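Local atomic coordinates of N-acetylglucosamine-6-phosphate deacetylase (Mycobacterium smegmatis, PDB entry 6FV4), a protein that probably catalyses the metal-dependent removal of the acetyl group from N-acetylglucosamine 6-phosphate, a step in amino-sugar metabolism. Residues S40-A45 / G368-L373; A62-G67 / A363-G368; L95-G100 / V385-E390. The protein carries 1 engineered substitution. One frame throughout, in Å; residues are numbered along the deposited sequence.

Contact 1: S40-A45 / G368-L373; sequences SDRVVA and GARADL
The carbonyl oxygen of Gly368 is gripped by NE and NH2 along one side of the Arg42 guanidinium. NH2 makes the strong bond, 2.7 Å from Arg42 NH2 to Gly368 O and nearly straight at 163°, with the oxygen in the guanidinium plane and the nitrogen in the plane of the carbonyl. Arg42 NE adds only a weak, bent bond at 3.2 Å to the same Gly368 O. Although Arg42 starts out from its backbone away from the other segment, kinks at chi2 (-53°) and chi3 fold the chain back over 368-373, so that Arg370 N lies over one guanidinium face as a neighbour and not as a bonding partner.

Beneath this arch the two backbones are joined directly. Val43 N reaches Ala369 O at 2.7 Å and Ala371 N reaches Asp41 O at 2.8 Å; these bonds flank Arg42 and Arg370, which form a single antiparallel, non-hydrogen-bonded pair. A third bond, Gly368 N to Val43 O at 3.0 Å, carries the connection past the bridge. On the buried side, Val43 CG2 sits 4.1 Å from Ala371 CB, and Ile38 of the adjoining strand touches both side chains.

Arg370 lays its CG beside Asp41 O, 3.2 Å apart, while its far end leads off to Asp372. There NE and NH2 take the carboxylate side-on in a salt bridge, and Ala388 N gives a further hydrogen bond to Asp372 OD1; together these should fix the rotation of both groups. This short bridge ties an N-terminal strand to a C-terminal loop, as in the small beta domain that accompanies the barrel in NagA-family amidohydrolases.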
loop_
_atom_site.group_PDB
_atom_site.type_symbol
_atom_site.label_atom_id
_atom_site.label_comp_id
_atom_site.label_asym_id
_atom_site.label_seq_id
_atom_site.Cartn_x
_atom_site.Cartn_y
_atom_site.Cartn_z
ATOM N N SER B 40 -0.299 -42.956 9.806
ATOM C CA SER B 40 0.459 -43.151 8.571
ATOM C C SER B 40 0.951 -41.774 8.137
ATOM O O SER B 40 1.685 -41.132 8.910
ATOM C CB SER B 40 -0.446 -43.923 7.598
ATOM O OG SER B 40 0.065 -43.967 6.292
ATOM N N ASP B 41 0.546 -41.252 6.983
ATOM C CA ASP B 41 0.980 -39.934 6.540
ATOM C C ASP B 41 -0.099 -38.864 6.668
ATOM O O ASP B 41 0.084 -37.773 6.134
ATOM C CB ASP B 41 1.476 -40.002 5.089
ATOM C CG ASP B 41 0.368 -40.331 4.114
ATOM O OD1 ASP B 41 -0.615 -40.961 4.552
ATOM O OD2 ASP B 41 0.493 -40.000 2.909
ATOM N N ARG B 42 -1.206 -39.132 7.366
ATOM C CA ARG B 42 -2.337 -38.215 7.400
ATOM C C ARG B 42 -2.608 -37.706 8.814
ATOM O O ARG B 42 -2.401 -38.413 9.805
ATOM C CB ARG B 42 -3.617 -38.875 6.849
ATOM C CG ARG B 42 -3.454 -39.660 5.548
ATOM C CD ARG B 42 -2.797 -38.843 4.432
ATOM N NE ARG B 42 -3.572 -37.678 4.011
ATOM C CZ ARG B 42 -3.353 -37.012 2.878
ATOM N NH1 ARG B 42 -2.388 -37.398 2.047
ATOM N NH2 ARG B 42 -4.104 -35.959 2.571
ATOM N N VAL B 43 -3.075 -36.462 8.901
ATOM C CA VAL B 43 -3.684 -35.998 10.138
ATOM C C VAL B 43 -5.058 -36.650 10.250
ATOM O O VAL B 43 -5.850 -36.621 9.303
ATOM C CB VAL B 43 -3.781 -34.463 10.167
ATOM C CG1 VAL B 43 -4.526 -33.978 11.431
ATOM C CG2 VAL B 43 -2.387 -33.808 10.093
ATOM N N VAL B 44 -5.320 -37.282 11.387
ATOM C CA VAL B 44 -6.639 -37.844 11.693
ATOM C C VAL B 44 -7.540 -36.812 12.358
ATOM O O VAL B 44 -8.665 -36.564 11.915
ATOM C CB VAL B 44 -6.476 -39.089 12.588
ATOM C CG1 VAL B 44 -7.849 -39.643 13.000
ATOM C CG2 VAL B 44 -5.683 -40.120 11.874
ATOM N N ALA B 45 -7.066 -36.200 13.437
ATOM C CA ALA B 45 -7.858 -35.218 14.158
ATOM C C ALA B 45 -6.936 -34.178 14.767
ATOM O O ALA B 45 -5.767 -34.451 15.048
ATOM C CB ALA B 45 -8.710 -35.871 15.255
ATOM N N GLY B 368 -7.792 -35.151 7.552
ATOM C CA GLY B 368 -7.617 -35.497 6.163
ATOM C C GLY B 368 -6.335 -34.987 5.526
ATOM O O GLY B 368 -5.887 -35.559 4.523
ATOM N N ALA B 369 -5.732 -33.934 6.074
ATOM C CA ALA B 369 -4.552 -33.339 5.463
ATOM C C ALA B 369 -3.316 -34.208 5.691
ATOM O O ALA B 369 -3.235 -34.982 6.651
ATOM C CB ALA B 369 -4.310 -31.942 6.032
ATOM N N ARG B 370 -2.339 -34.071 4.791
ATOM C CA ARG B 370 -1.073 -34.765 4.986
ATOM C C ARG B 370 -0.350 -34.184 6.193
ATOM O O ARG B 370 -0.459 -32.993 6.495
ATOM C CB ARG B 370 -0.185 -34.683 3.740
ATOM C CG ARG B 370 0.801 -35.852 3.660
ATOM C CD ARG B 370 1.644 -35.848 2.402
ATOM N NE ARG B 370 2.580 -34.727 2.389
ATOM C CZ ARG B 370 3.412 -34.465 1.389
ATOM N NH1 ARG B 370 3.442 -35.259 0.308
ATOM N NH2 ARG B 370 4.218 -33.408 1.473
ATOM N N ALA B 371 0.366 -35.051 6.911
ATOM C CA ALA B 371 0.957 -34.686 8.194
ATOM C C ALA B 371 2.327 -34.045 7.956
ATOM O O ALA B 371 3.385 -34.654 8.137
ATOM C CB ALA B 371 1.049 -35.901 9.104
ATOM N N ASP B 372 2.289 -32.777 7.549
ATOM C CA ASP B 372 3.480 -31.960 7.353
ATOM C C ASP B 372 3.411 -30.836 8.375
ATOM O O ASP B 372 2.476 -30.030 8.339
ATOM C CB ASP B 372 3.540 -31.371 5.945
ATOM C CG ASP B 372 3.454 -32.416 4.856
ATOM O OD1 ASP B 372 3.616 -33.623 5.137
ATOM O OD2 ASP B 372 3.223 -32.019 3.700
ATOM N N LEU B 373 4.370 -30.795 9.296
ATOM C CA LEU B 373 4.329 -29.779 10.337
ATOM C C LEU B 373 5.747 -29.451 10.775
ATOM O O LEU B 373 6.698 -30.183 10.481
ATOM C CB LEU B 373 3.470 -30.223 11.532
ATOM C CG LEU B 373 3.763 -31.543 12.255
ATOM C CD1 LEU B 373 4.966 -31.452 13.200
ATOM C CD2 LEU B 373 2.515 -31.981 13.037
#

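Contact 2: A62-G67 / A363-G368; sequences ATVVPG and AGLAAG
Leu365 presses its CD1 methyl against the strand of residues 62-67, and most of the closeness in this contact gathers round that one carbon. It lies 4.0 Å from CG1 of Val64 and 3.9 Å from the backbone N of Pro66, and it is just as near to the carbonyl carbon of Val65, thus spanning the strand from one inward-facing residue to the next. The side chains of Val64 and Leu365 meet at about a right angle, methyl against methyl. Leu365 reaches this place because its CG stands anti to its own carbonyl carbon (chi1 -66°), and the chain then runs on nearly extended (chi2 163°) to deliver CD1. Pro66 adds a second surface, less close: its CB rests 4.5 Å from Leu365 CG and 4.0 Å from Gly364 N. No hydrogen bond crosses between the two segments, so apolar contact alone joins them here.

The strand is held between two neighbours in the metallo-dependent hydrolase fold, with Val64 bonded through its backbone to Thr23 and Leu25 on one strand and Val65 to Val374 on another. Leu365, in the loop that follows helix 339-357, is thereby laid across the beginning of strand 63-76. Helix 339-357 itself touches Pro66, through Val347 and Cys351, while Leu373 is packed on both Val64 and Leu365.

Away from this apolar knot the contact thins quickly. Ala363 points its methyl toward the strand, but its CB stays 4.8 Å from Pro66 CB. Gly364, whose backbone angles (phi 126°) would jam a beta carbon against the preceding carbonyl oxygen, offers the strand only its main chain. Beyond Leu365 the loop turns outward, and Ala366, Ala367 and Gly368 are exposed to solvent.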
loop_
_atom_site.group_PDB
_atom_site.type_symbol
_atom_site.label_atom_id
_atom_site.label_comp_id
_atom_site.label_asym_id
_atom_site.label_seq_id
_atom_site.Cartn_x
_atom_site.Cartn_y
_atom_site.Cartn_z
ATOM N N ALA B 62 6.545 -25.658 22.895
ATOM C CA ALA B 62 6.851 -25.420 21.496
ATOM C C ALA B 62 5.601 -24.944 20.772
ATOM O O ALA B 62 4.475 -25.206 21.206
ATOM C CB ALA B 62 7.395 -26.690 20.837
ATOM N N THR B 63 5.810 -24.214 19.679
ATOM C CA THR B 63 4.733 -23.848 18.765
ATOM C C THR B 63 4.801 -24.761 17.539
ATOM O O THR B 63 5.856 -24.868 16.907
ATOM C CB THR B 63 4.841 -22.373 18.359
ATOM O OG1 THR B 63 4.694 -21.536 19.515
ATOM C CG2 THR B 63 3.749 -22.000 17.369
ATOM N N VAL B 64 3.699 -25.450 17.229
ATOM C CA VAL B 64 3.597 -26.263 16.016
ATOM C C VAL B 64 2.880 -25.451 14.947
ATOM O O VAL B 64 1.866 -24.801 15.222
ATOM C CB VAL B 64 2.864 -27.591 16.276
ATOM C CG1 VAL B 64 2.655 -28.349 14.963
ATOM C CG2 VAL B 64 3.635 -28.448 17.274
ATOM N N VAL B 65 3.418 -25.470 13.733
ATOM C CA VAL B 65 2.807 -24.799 12.589
ATOM C C VAL B 65 2.744 -25.800 11.442
ATOM O O VAL B 65 3.457 -26.814 11.449
ATOM C CB VAL B 65 3.598 -23.534 12.183
ATOM C CG1 VAL B 65 3.554 -22.481 13.331
ATOM C CG2 VAL B 65 5.032 -23.907 11.789
ATOM N N PRO B 66 1.913 -25.545 10.438
ATOM C CA PRO B 66 1.959 -26.384 9.232
ATOM C C PRO B 66 3.319 -26.249 8.557
ATOM O O PRO B 66 4.050 -25.274 8.762
ATOM C CB PRO B 66 0.839 -25.826 8.345
ATOM C CG PRO B 66 0.038 -24.866 9.230
ATOM C CD PRO B 66 0.966 -24.421 10.309
ATOM N N GLY B 67 3.668 -27.255 7.760
ATOM C CA GLY B 67 4.932 -27.192 7.043
ATOM C C GLY B 67 4.987 -25.966 6.150
ATOM O O GLY B 67 3.969 -25.526 5.603
ATOM N N ALA B 363 -2.535 -26.338 2.396
ATOM C CA ALA B 363 -1.814 -26.498 3.643
ATOM C C ALA B 363 -2.788 -26.442 4.822
ATOM O O ALA B 363 -3.969 -26.104 4.689
ATOM C CB ALA B 363 -0.729 -25.429 3.778
ATOM N N GLY B 364 -2.279 -26.798 5.987
ATOM C CA GLY B 364 -3.103 -26.749 7.166
ATOM C C GLY B 364 -3.110 -28.074 7.877
ATOM O O GLY B 364 -3.039 -29.143 7.254
ATOM N N LEU B 365 -3.155 -28.004 9.195
ATOM C CA LEU B 365 -3.255 -29.191 10.026
ATOM C C LEU B 365 -4.744 -29.377 10.287
ATOM O O LEU B 365 -5.326 -28.727 11.153
ATOM C CB LEU B 365 -2.427 -29.030 11.294
ATOM C CG LEU B 365 -0.924 -28.950 10.999
ATOM C CD1 LEU B 365 -0.171 -28.392 12.194
ATOM C CD2 LEU B 365 -0.394 -30.326 10.608
ATOM N N ALA B 366 -5.372 -30.217 9.478
ATOM C CA ALA B 366 -6.796 -30.478 9.577
ATOM C C ALA B 366 -7.024 -31.950 9.292
ATOM O O ALA B 366 -6.189 -32.616 8.673
ATOM C CB ALA B 366 -7.605 -29.619 8.597
ATOM N N ALA B 367 -8.163 -32.457 9.755
ATOM C CA ALA B 367 -8.530 -33.828 9.445
ATOM C C ALA B 367 -8.443 -34.054 7.943
ATOM O O ALA B 367 -8.917 -33.235 7.155
ATOM C CB ALA B 367 -9.945 -34.121 9.960
ATOM N N GLY B 368 -7.792 -35.151 7.552
ATOM C CA GLY B 368 -7.617 -35.497 6.163
ATOM C C GLY B 368 -6.335 -34.987 5.526
ATOM O O GLY B 368 -5.887 -35.559 4.523
#

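Contact 3: L95-G100 / V385-E390; sequences LHRAHG and VMRAGE
A Schellman motif closes helix 86-98, and its C-prime residue, Gly100, meets Val385 of strand 382-387. In this motif Ser101 N bonds to His96 O and Gly100 N to Arg97 O, and the branched end of Val385 packs against this wound-up backbone. Its CG1 approaches Arg97 O to 3.4 Å; CG2 lies 3.7 Å from Ala98 O and 3.9 Å from Gly100 N. With CG1 anti to the backbone N (chi1 179°), Val385 spreads both methyls over the helix end. At the backbone angles of Gly100 a beta carbon would collide with the preceding carbonyl oxygen.

Two residues further along the strand, the contact changes from methyls on backbone to a stack of two guanidinium groups. Those of Arg97 and Arg387 lie flat on one another, their centres 3.5 Å apart and their planes only 9° from parallel. Within the stack, NH2 of Arg97 stands over the middle of the Arg387 group, 3.2 Å from Arg387 CZ, while Arg97 NE is 3.4 Å from Arg387 CD. Arg387 sends an extended chain as far as NE and then turns its flat end about a quarter turn (chi4 -90°) to present a face. A type I' turn from Arg387 to Glu390 reverses the chain.

Acceptors from outside the two segments serve the stack. Thr102 O takes a hydrogen bond from Arg387 NE, and Gly130 O receives weak bonds from NH2 of both arginines. Two like charges can therefore lie face to face, consistent with dispersion between the flat groups and with the nearby carbonyl oxygens partly offsetting the repulsion.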
loop_
_atom_site.group_PDB
_atom_site.type_symbol
_atom_site.label_atom_id
_atom_site.label_comp_id
_atom_site.label_asym_id
_atom_site.label_seq_id
_atom_site.Cartn_x
_atom_site.Cartn_y
_atom_site.Cartn_z
ATOM N N LEU B 95 18.386 -29.650 2.584
ATOM C CA LEU B 95 18.670 -28.442 3.346
ATOM C C LEU B 95 17.390 -27.734 3.746
ATOM O O LEU B 95 17.168 -27.442 4.924
ATOM C CB LEU B 95 19.554 -27.487 2.544
ATOM C CG LEU B 95 19.650 -26.303 3.497
ATOM C CD1 LEU B 95 20.847 -26.449 4.408
ATOM C CD2 LEU B 95 19.574 -24.952 2.800
ATOM N N HIS B 96 16.541 -27.426 2.768
ATOM C CA HIS B 96 15.325 -26.682 3.060
ATOM C C HIS B 96 14.338 -27.500 3.879
ATOM O O HIS B 96 13.650 -26.946 4.741
ATOM C CB HIS B 96 14.696 -26.208 1.767
ATOM C CG HIS B 96 15.485 -25.126 1.114
ATOM N ND1 HIS B 96 15.392 -23.810 1.510
ATOM C CD2 HIS B 96 16.428 -25.167 0.143
ATOM C CE1 HIS B 96 16.225 -23.079 0.790
ATOM N NE2 HIS B 96 16.862 -23.877 -0.048
ATOM N N ARG B 97 14.259 -28.811 3.631
ATOM C CA ARG B 97 13.387 -29.670 4.439
ATOM C C ARG B 97 13.754 -29.604 5.920
ATOM O O ARG B 97 12.871 -29.575 6.788
ATOM C CB ARG B 97 13.465 -31.124 3.943
ATOM C CG ARG B 97 12.134 -31.877 3.930
ATOM C CD ARG B 97 12.194 -33.134 3.038
ATOM N NE ARG B 97 11.473 -32.976 1.778
ATOM C CZ ARG B 97 11.367 -33.931 0.849
ATOM N NH1 ARG B 97 11.927 -35.114 1.041
ATOM N NH2 ARG B 97 10.706 -33.705 -0.280
ATOM N N ALA B 98 15.057 -29.585 6.226
ATOM C CA ALA B 98 15.516 -29.535 7.606
ATOM C C ALA B 98 15.170 -28.212 8.277
ATOM O O ALA B 98 15.164 -28.137 9.507
ATOM C CB ALA B 98 17.028 -29.766 7.664
ATOM N N HIS B 99 14.892 -27.171 7.498
ATOM C CA HIS B 99 14.459 -25.895 8.035
ATOM C C HIS B 99 12.963 -25.678 7.905
ATOM O O HIS B 99 12.499 -24.546 8.089
ATOM C CB HIS B 99 15.223 -24.769 7.354
ATOM C CG HIS B 99 16.679 -24.796 7.664
ATOM N ND1 HIS B 99 17.221 -24.110 8.727
ATOM C CD2 HIS B 99 17.701 -25.463 7.081
ATOM C CE1 HIS B 99 18.522 -24.333 8.771
ATOM N NE2 HIS B 99 18.838 -25.151 7.784
ATOM N N GLY B 100 12.203 -26.729 7.576
ATOM C CA GLY B 100 10.752 -26.717 7.679
ATOM C C GLY B 100 9.988 -26.609 6.379
ATOM O O GLY B 100 8.748 -26.616 6.412
ATOM N N VAL B 385 10.844 -31.349 12.440
ATOM C CA VAL B 385 10.151 -31.239 11.160
ATOM C C VAL B 385 9.518 -32.584 10.845
ATOM O O VAL B 385 10.211 -33.608 10.803
ATOM C CB VAL B 385 11.086 -30.841 10.000
ATOM C CG1 VAL B 385 10.296 -30.776 8.689
ATOM C CG2 VAL B 385 11.773 -29.514 10.274
ATOM N N MET B 386 8.218 -32.586 10.586
ATOM C CA MET B 386 7.540 -33.795 10.146
ATOM C C MET B 386 7.026 -33.593 8.731
ATOM O O MET B 386 6.528 -32.519 8.391
ATOM C CB MET B 386 6.387 -34.162 11.080
ATOM C CG MET B 386 5.517 -35.293 10.536
ATOM S SD MET B 386 4.263 -35.732 11.738
ATOM C CE MET B 386 5.234 -36.772 12.824
ATOM N N ARG B 387 7.162 -34.630 7.904
ATOM C CA ARG B 387 6.669 -34.604 6.534
ATOM C C ARG B 387 6.080 -35.966 6.200
ATOM O O ARG B 387 6.751 -36.984 6.367
ATOM C CB ARG B 387 7.793 -34.255 5.547
ATOM C CG ARG B 387 7.312 -34.073 4.121
ATOM C CD ARG B 387 8.454 -33.711 3.177
ATOM N NE ARG B 387 7.952 -33.608 1.814
ATOM C CZ ARG B 387 7.883 -34.613 0.938
ATOM N NH1 ARG B 387 8.309 -35.832 1.254
ATOM N NH2 ARG B 387 7.382 -34.392 -0.267
ATOM N N ALA B 388 4.831 -35.975 5.732
ATOM C CA ALA B 388 4.090 -37.208 5.455
ATOM C C ALA B 388 4.105 -38.146 6.661
ATOM O O ALA B 388 4.300 -39.358 6.534
ATOM C CB ALA B 388 4.633 -37.914 4.213
ATOM N N GLY B 389 3.910 -37.573 7.847
ATOM C CA GLY B 389 3.776 -38.347 9.067
ATOM C C GLY B 389 5.058 -38.866 9.679
ATOM O O GLY B 389 4.996 -39.543 10.714
ATOM N N GLU B 390 6.216 -38.573 9.097
ATOM C CA GLU B 390 7.482 -39.066 9.621
ATOM C C GLU B 390 8.413 -37.901 9.916
ATOM O O GLU B 390 8.384 -36.875 9.238
ATOM C CB GLU B 390 8.138 -40.034 8.644
ATOM C CG GLU B 390 7.236 -41.217 8.356
ATOM C CD GLU B 390 7.801 -42.150 7.327
ATOM O OE1 GLU B 390 9.046 -42.244 7.219
ATOM O OE2 GLU B 390 6.994 -42.803 6.627
#

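In the fold
The three contacts lie on the same side of the chain's centre, contacts 1 and 2 about 8 Å apart between centres, contact 3 about 13 Å from contact 1 and 12 Å from contact 2. Along the chain the first segments run 40-45, 62-67, 95-100, and the partners 363-368, 368-373, 385-390: contact 2 is nested inside contact 1, whereas contact 3 crosses both. Gly368 belongs to contacts 1 and 2. Strand 373-376 pairs with strands 63-76 and 382-387, linking the neighbourhoods of all three. Contacts 1 and 2 thus fasten N-terminal strands to the C-terminal loop, and contact 3 adds the end of helix 86-98, all away from the zinc and cadmium site of Glu138.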